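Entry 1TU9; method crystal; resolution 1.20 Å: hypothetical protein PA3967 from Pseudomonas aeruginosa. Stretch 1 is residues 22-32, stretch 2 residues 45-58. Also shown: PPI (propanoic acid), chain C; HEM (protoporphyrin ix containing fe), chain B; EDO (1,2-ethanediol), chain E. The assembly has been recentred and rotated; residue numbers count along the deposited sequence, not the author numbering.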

# COMPACT_ATOMS: atom_id res chain seq x y z
N PHE A 22 -1.64 -11.94 -6.61
CA PHE A 22 -1.47 -11.08 -5.42
C PHE A 22 -2.08 -9.69 -5.62
O PHE A 22 -2.87 -9.24 -4.79
CB PHE A 22 0.02 -10.99 -5.06
CG PHE A 22 0.31 -10.02 -3.93
CD1 PHE A 22 -0.14 -10.27 -2.65
CD2 PHE A 22 1.00 -8.85 -4.18
CE1 PHE A 22 0.13 -9.37 -1.62
CE2 PHE A 22 1.25 -7.97 -3.15
CZ PHE A 22 0.81 -8.23 -1.88
N PHE A 23 -1.71 -9.02 -6.70
CA PHE A 23 -2.19 -7.67 -6.95
C PHE A 23 -3.65 -7.66 -7.39
O PHE A 23 -4.38 -6.73 -7.06
CB PHE A 23 -1.29 -6.95 -7.95
CG PHE A 23 0.07 -6.68 -7.40
CD1 PHE A 23 0.26 -5.65 -6.50
CD2 PHE A 23 1.15 -7.49 -7.72
CE1 PHE A 23 1.53 -5.41 -5.94
CE2 PHE A 23 2.41 -7.25 -7.16
CZ PHE A 23 2.58 -6.21 -6.28
N ASP A 24 -4.09 -8.69 -8.10
CA ASP A 24 -5.51 -8.84 -8.42
C ASP A 24 -6.33 -8.90 -7.14
O ASP A 24 -7.36 -8.24 -6.99
CB ASP A 24 -5.79 -10.14 -9.19
CG ASP A 24 -5.24 -10.15 -10.59
OD1 ASP A 24 -4.95 -9.07 -11.16
OD2 ASP A 24 -5.12 -11.24 -11.18
N ASP A 25 -5.88 -9.73 -6.21
CA ASP A 25 -6.59 -9.91 -4.96
C ASP A 25 -6.56 -8.64 -4.11
O ASP A 25 -7.57 -8.27 -3.53
CB ASP A 25 -6.04 -11.10 -4.17
CG ASP A 25 -6.42 -12.42 -4.76
OD1 ASP A 25 -7.34 -12.47 -5.60
OD2 ASP A 25 -5.86 -13.46 -4.38
N PHE A 26 -5.42 -7.96 -4.06
CA PHE A 26 -5.35 -6.69 -3.35
C PHE A 26 -6.46 -5.76 -3.83
O PHE A 26 -7.24 -5.24 -3.02
CB PHE A 26 -4.01 -5.98 -3.54
CG PHE A 26 -4.05 -4.59 -2.99
CD1 PHE A 26 -4.02 -4.38 -1.63
CD2 PHE A 26 -4.31 -3.52 -3.83
CE1 PHE A 26 -4.17 -3.09 -1.11
CE2 PHE A 26 -4.45 -2.25 -3.33
CZ PHE A 26 -4.38 -2.03 -1.96
N TYR A 27 -6.54 -5.51 -5.14
CA TYR A 27 -7.54 -4.56 -5.63
C TYR A 27 -8.95 -5.07 -5.46
O TYR A 27 -9.84 -4.28 -5.18
CB TYR A 27 -7.26 -4.09 -7.08
CG TYR A 27 -6.23 -2.99 -7.09
CD1 TYR A 27 -4.92 -3.24 -7.48
CD2 TYR A 27 -6.54 -1.71 -6.63
CE1 TYR A 27 -3.96 -2.25 -7.43
CE2 TYR A 27 -5.57 -0.72 -6.58
CZ TYR A 27 -4.28 -1.00 -6.99
OH TYR A 27 -3.30 -0.04 -6.93
N ARG A 28 -9.18 -6.37 -5.58
CA ARG A 28 -10.51 -6.90 -5.33
C ARG A 28 -10.93 -6.56 -3.89
O ARG A 28 -12.03 -6.09 -3.64
CB ARG A 28 -10.57 -8.40 -5.58
CG ARG A 28 -11.92 -9.01 -5.28
CD ARG A 28 -12.07 -10.43 -5.78
NE ARG A 28 -10.96 -11.30 -5.40
CZ ARG A 28 -10.87 -11.96 -4.25
NH1 ARG A 28 -11.79 -11.82 -3.31
NH2 ARG A 28 -9.85 -12.77 -4.03
N HIS A 29 -10.03 -6.79 -2.94
CA HIS A 29 -10.36 -6.51 -1.54
C HIS A 29 -10.53 -5.01 -1.29
O HIS A 29 -11.43 -4.58 -0.58
CB HIS A 29 -9.28 -7.02 -0.60
CG HIS A 29 -9.01 -8.48 -0.71
ND1 HIS A 29 -10.00 -9.43 -0.84
CD2 HIS A 29 -7.84 -9.16 -0.66
CE1 HIS A 29 -9.45 -10.64 -0.87
NE2 HIS A 29 -8.14 -10.50 -0.77
N PHE A 30 -9.64 -4.22 -1.87
CA PHE A 30 -9.64 -2.77 -1.66
C PHE A 30 -10.91 -2.14 -2.24
O PHE A 30 -11.61 -1.38 -1.56
CB PHE A 30 -8.37 -2.20 -2.30
CG PHE A 30 -8.10 -0.74 -2.01
CD1 PHE A 30 -8.41 -0.14 -0.80
CD2 PHE A 30 -7.46 0.03 -2.96
CE1 PHE A 30 -8.11 1.21 -0.56
CE2 PHE A 30 -7.15 1.36 -2.72
CZ PHE A 30 -7.47 1.94 -1.52
N LEU A 31 -11.24 -2.49 -3.48
CA LEU A 31 -12.46 -1.98 -4.10
C LEU A 31 -13.71 -2.41 -3.33
O LEU A 31 -14.65 -1.63 -3.18
CB LEU A 31 -12.57 -2.47 -5.54
CG LEU A 31 -11.54 -1.93 -6.51
CD1 LEU A 31 -11.51 -2.75 -7.81
CD2 LEU A 31 -11.86 -0.51 -6.79
N ALA A 32 -13.72 -3.64 -2.83
CA ALA A 32 -14.88 -4.17 -2.12
C ALA A 32 -15.12 -3.46 -0.79
O ALA A 32 -16.23 -3.47 -0.27
CB ALA A 32 -14.72 -5.65 -1.89
N ASP A 45 -7.12 2.36 -15.41
CA ASP A 45 -6.64 1.14 -16.04
C ASP A 45 -6.04 0.30 -14.91
O ASP A 45 -4.94 0.59 -14.44
CB ASP A 45 -5.61 1.50 -17.10
CG ASP A 45 -4.95 0.31 -17.73
OD1 ASP A 45 -5.07 -0.81 -17.17
OD2 ASP A 45 -4.27 0.46 -18.77
N MET A 46 -6.77 -0.70 -14.47
CA MET A 46 -6.36 -1.46 -13.29
C MET A 46 -5.15 -2.34 -13.55
O MET A 46 -4.43 -2.66 -12.62
CB MET A 46 -7.52 -2.29 -12.75
CG MET A 46 -8.73 -1.48 -12.37
SD MET A 46 -8.42 -0.14 -11.16
CE MET A 46 -7.95 -1.06 -9.72
N THR A 47 -4.93 -2.73 -14.80
CA THR A 47 -3.73 -3.49 -15.14
C THR A 47 -2.49 -2.64 -14.94
O THR A 47 -1.54 -3.04 -14.26
CB THR A 47 -3.85 -4.02 -16.59
OG1 THR A 47 -4.96 -4.93 -16.65
CG2 THR A 47 -2.63 -4.84 -17.01
N ALA A 48 -2.54 -1.41 -15.46
CA ALA A 48 -1.45 -0.47 -15.26
C ALA A 48 -1.31 -0.12 -13.79
O ALA A 48 -0.20 0.02 -13.28
CB ALA A 48 -1.69 0.77 -16.09
N GLN A 49 -2.43 0.03 -13.09
CA GLN A 49 -2.39 0.44 -11.69
C GLN A 49 -1.67 -0.59 -10.82
O GLN A 49 -0.99 -0.23 -9.88
CB GLN A 49 -3.79 0.67 -11.16
CG GLN A 49 -3.82 1.41 -9.84
CD GLN A 49 -3.39 2.86 -9.97
OE1 GLN A 49 -3.27 3.39 -11.08
NE2 GLN A 49 -3.16 3.51 -8.83
N LYS A 50 -1.83 -1.88 -11.13
CA LYS A 50 -1.14 -2.92 -10.37
C LYS A 50 0.39 -2.78 -10.48
O LYS A 50 1.10 -3.00 -9.50
CB LYS A 50 -1.64 -4.29 -10.82
CG LYS A 50 -3.09 -4.52 -10.37
CD LYS A 50 -3.83 -5.63 -11.08
CE LYS A 50 -5.31 -5.63 -10.70
NZ LYS A 50 -6.14 -6.61 -11.45
N HIS A 51 0.88 -2.39 -11.64
CA HIS A 51 2.30 -2.13 -11.79
C HIS A 51 2.73 -0.93 -10.97
O HIS A 51 3.77 -0.95 -10.30
CB HIS A 51 2.65 -1.96 -13.26
CG HIS A 51 2.50 -3.21 -14.06
ND1 HIS A 51 3.44 -4.21 -14.06
CD2 HIS A 51 1.50 -3.63 -14.87
CE1 HIS A 51 3.03 -5.20 -14.84
NE2 HIS A 51 1.86 -4.87 -15.35
N LEU A 52 1.92 0.12 -10.97
CA LEU A 52 2.22 1.29 -10.18
C LEU A 52 2.23 0.96 -8.70
O LEU A 52 3.11 1.41 -7.97
CB LEU A 52 1.22 2.41 -10.47
CG LEU A 52 1.31 3.01 -11.87
CD1 LEU A 52 0.17 4.01 -12.12
CD2 LEU A 52 2.65 3.68 -12.08
N LEU A 53 1.28 0.17 -8.24
CA LEU A 53 1.24 -0.20 -6.83
C LEU A 53 2.44 -1.03 -6.42
O LEU A 53 2.97 -0.86 -5.33
CB LEU A 53 -0.04 -0.96 -6.51
CG LEU A 53 -0.20 -1.33 -5.03
CD1 LEU A 53 -0.32 -0.08 -4.18
CD2 LEU A 53 -1.41 -2.23 -4.86
N ARG A 54 2.87 -1.94 -7.28
CA ARG A 54 4.03 -2.76 -6.98
C ARG A 54 5.23 -1.87 -6.69
O ARG A 54 5.96 -2.09 -5.72
CB ARG A 54 4.31 -3.73 -8.13
CG ARG A 54 5.51 -4.62 -7.91
CD ARG A 54 5.56 -5.70 -8.96
NE ARG A 54 6.82 -6.43 -8.88
CZ ARG A 54 7.07 -7.57 -9.52
NH1 ARG A 54 6.13 -8.17 -10.24
NH2 ARG A 54 8.27 -8.14 -9.40
N ALA A 55 5.43 -0.85 -7.52
CA ALA A 55 6.52 0.09 -7.35
C ALA A 55 6.28 1.00 -6.15
O ALA A 55 7.23 1.37 -5.47
CB ALA A 55 6.69 0.91 -8.63
N GLY A 56 5.02 1.37 -5.88
CA GLY A 56 4.69 2.23 -4.76
C GLY A 56 4.98 1.58 -3.42
O GLY A 56 5.52 2.21 -2.50
N ILE A 57 4.63 0.31 -3.29
CA ILE A 57 4.95 -0.45 -2.08
C ILE A 57 6.48 -0.51 -1.93
O ILE A 57 7.00 -0.33 -0.83
CB ILE A 57 4.31 -1.85 -2.12
CG1 ILE A 57 2.79 -1.71 -1.98
CG2 ILE A 57 4.85 -2.69 -0.97
CD1 ILE A 57 2.01 -3.00 -2.21
N MET A 58 7.19 -0.71 -3.03
CA MET A 58 8.65 -0.67 -2.96
C MET A 58 9.14 0.68 -2.46
O MET A 58 10.06 0.73 -1.65
CB MET A 58 9.29 -1.02 -4.30
CG MET A 58 9.11 -2.47 -4.65
SD MET A 58 9.78 -2.94 -6.25
CE MET A 58 11.50 -2.74 -5.96
C1 PPI C . -3.46 3.09 -5.62
C2 PPI C . -3.55 2.64 -4.21
C3 PPI C . -3.94 1.22 -4.25
O1 PPI C . -3.19 4.21 -5.91
O2 PPI C . -3.72 2.22 -6.61
CHA HEM B . -2.50 6.75 -8.07
CHB HEM B . 0.41 4.58 -4.70
CHC HEM B . -3.09 5.00 -1.52
CHD HEM B . -6.22 6.25 -4.97
C1A HEM B . -1.40 6.20 -7.39
C2A HEM B . -0.05 6.06 -7.92
C3A HEM B . 0.74 5.47 -7.02
C4A HEM B . -0.05 5.19 -5.85
CMA HEM B . 2.24 5.14 -7.20
CAA HEM B . 0.40 6.55 -9.31
CBA HEM B . 1.30 7.78 -9.14
CGA HEM B . 0.77 8.79 -8.14
O1A HEM B . -0.27 9.42 -8.43
O2A HEM B . 1.39 8.99 -7.06
C1B HEM B . -0.26 4.52 -3.52
C2B HEM B . 0.22 4.02 -2.23
C3B HEM B . -0.76 4.15 -1.34
C4B HEM B . -1.89 4.72 -2.07
CMB HEM B . 1.62 3.42 -1.98
CAB HEM B . -0.75 3.73 0.16
CBB HEM B . 0.31 3.94 0.95
C1C HEM B . -4.24 5.30 -2.22
C2C HEM B . -5.54 5.25 -1.62
C3C HEM B . -6.42 5.56 -2.56
C4C HEM B . -5.69 5.84 -3.78
CMC HEM B . -5.79 4.89 -0.16
CAC HEM B . -7.93 5.64 -2.34
CBC HEM B . -8.81 5.34 -3.28
C1D HEM B . -5.53 6.53 -6.12
C2D HEM B . -6.15 6.97 -7.32
C3D HEM B . -5.03 7.13 -8.31
C4D HEM B . -3.81 6.76 -7.61
CMD HEM B . -7.65 7.22 -7.55
CAD HEM B . -5.24 7.55 -9.77
CBD HEM B . -5.80 6.36 -10.56
CGD HEM B . -6.14 6.74 -11.99
O1D HEM B . -7.11 7.51 -12.19
O2D HEM B . -5.43 6.30 -12.93
NA HEM B . -1.34 5.65 -6.13
NB HEM B . -1.55 4.96 -3.38
NC HEM B . -4.35 5.66 -3.54
ND HEM B . -4.17 6.42 -6.31
FE HEM B . -2.83 5.76 -4.93
C1 EDO E . -9.47 -6.12 -9.36
O1 EDO E . -8.27 -6.85 -9.26
C2 EDO E . -9.24 -4.89 -10.21
O2 EDO E . -8.84 -5.27 -11.50

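Which polar contact ties the two helices directly? It is the salt bridge between Asp 24 and Lys 50, with Lys 50 NZ donating to Asp 24 OD1 at 2.7 Å. Neither residue starts out aimed at the other helix: the CA-to-CB bond of Asp 24 points away and that of Lys 50 sideways, yet both ends come nearer. Lys 50 manages this with an extended chain, m at chi1 and t from chi2 to chi4, so that its ammonium reaches Asp 24 while the aliphatic part of the chain stays against Phe 23 and Tyr 27. The same ammonium also donates to both oxygens of the ethanediol, probably a guest from the crystallisation liquor, whose O1 donates in turn to Asp 24 O (2.8 Å).

How does the bound propanoic acid add to the link? It takes hydrogen bonds from one residue of each helix. Tyr 27 OH lies a very short 2.3 Å from PPI O2, and Gln 49 NE2 donates to the same PPI O2 at 2.6 Å, nearly straight at 170°. A second bond from Gln 49 NE2 to PPI O1, 3.0 Å, is weak. Because PPI O1 binds HEM FE at 1.9 Å, the ligand connects this helix pair to the metal. A phenol and an amide suit the site: both side chains are buried, and both can donate to the oxygens of a carboxyl group.

What fills the middle of the contact? Tyr 27 enters as a knob among Met 46, Gln 49, Lys 50 and Leu 53. Met 46 CE lies over one face of its ring, 3.5 Å from Tyr 27 CD2, after three m rotamers fold the methionine chain round to reach it. Lys 50 serves here too, its aliphatic CG 3.7 Å from Tyr 27 CD1. The tyrosine thus combines a broad apolar ring for packing with a hydroxyl at its tip for the ligand.

How does the packing continue along the helices? Phe 23 points toward the second helix near the closest backbone approach, where its CA is 5.9 Å from Lys 50 CA. Lys 50 O lies over one face of its ring, Leu 53 CD2 and Ile 57 CD1 sit at the edge, and Arg 54 CB comes within 3.5 Å of Phe 23 CZ. Leu 53, buried and branched, also meets Phe 26, with Leu 53 CD2 3.3 Å from Phe 26 CD2. The helices cross at 102°, and between them 558 Å² is buried, both sides summed.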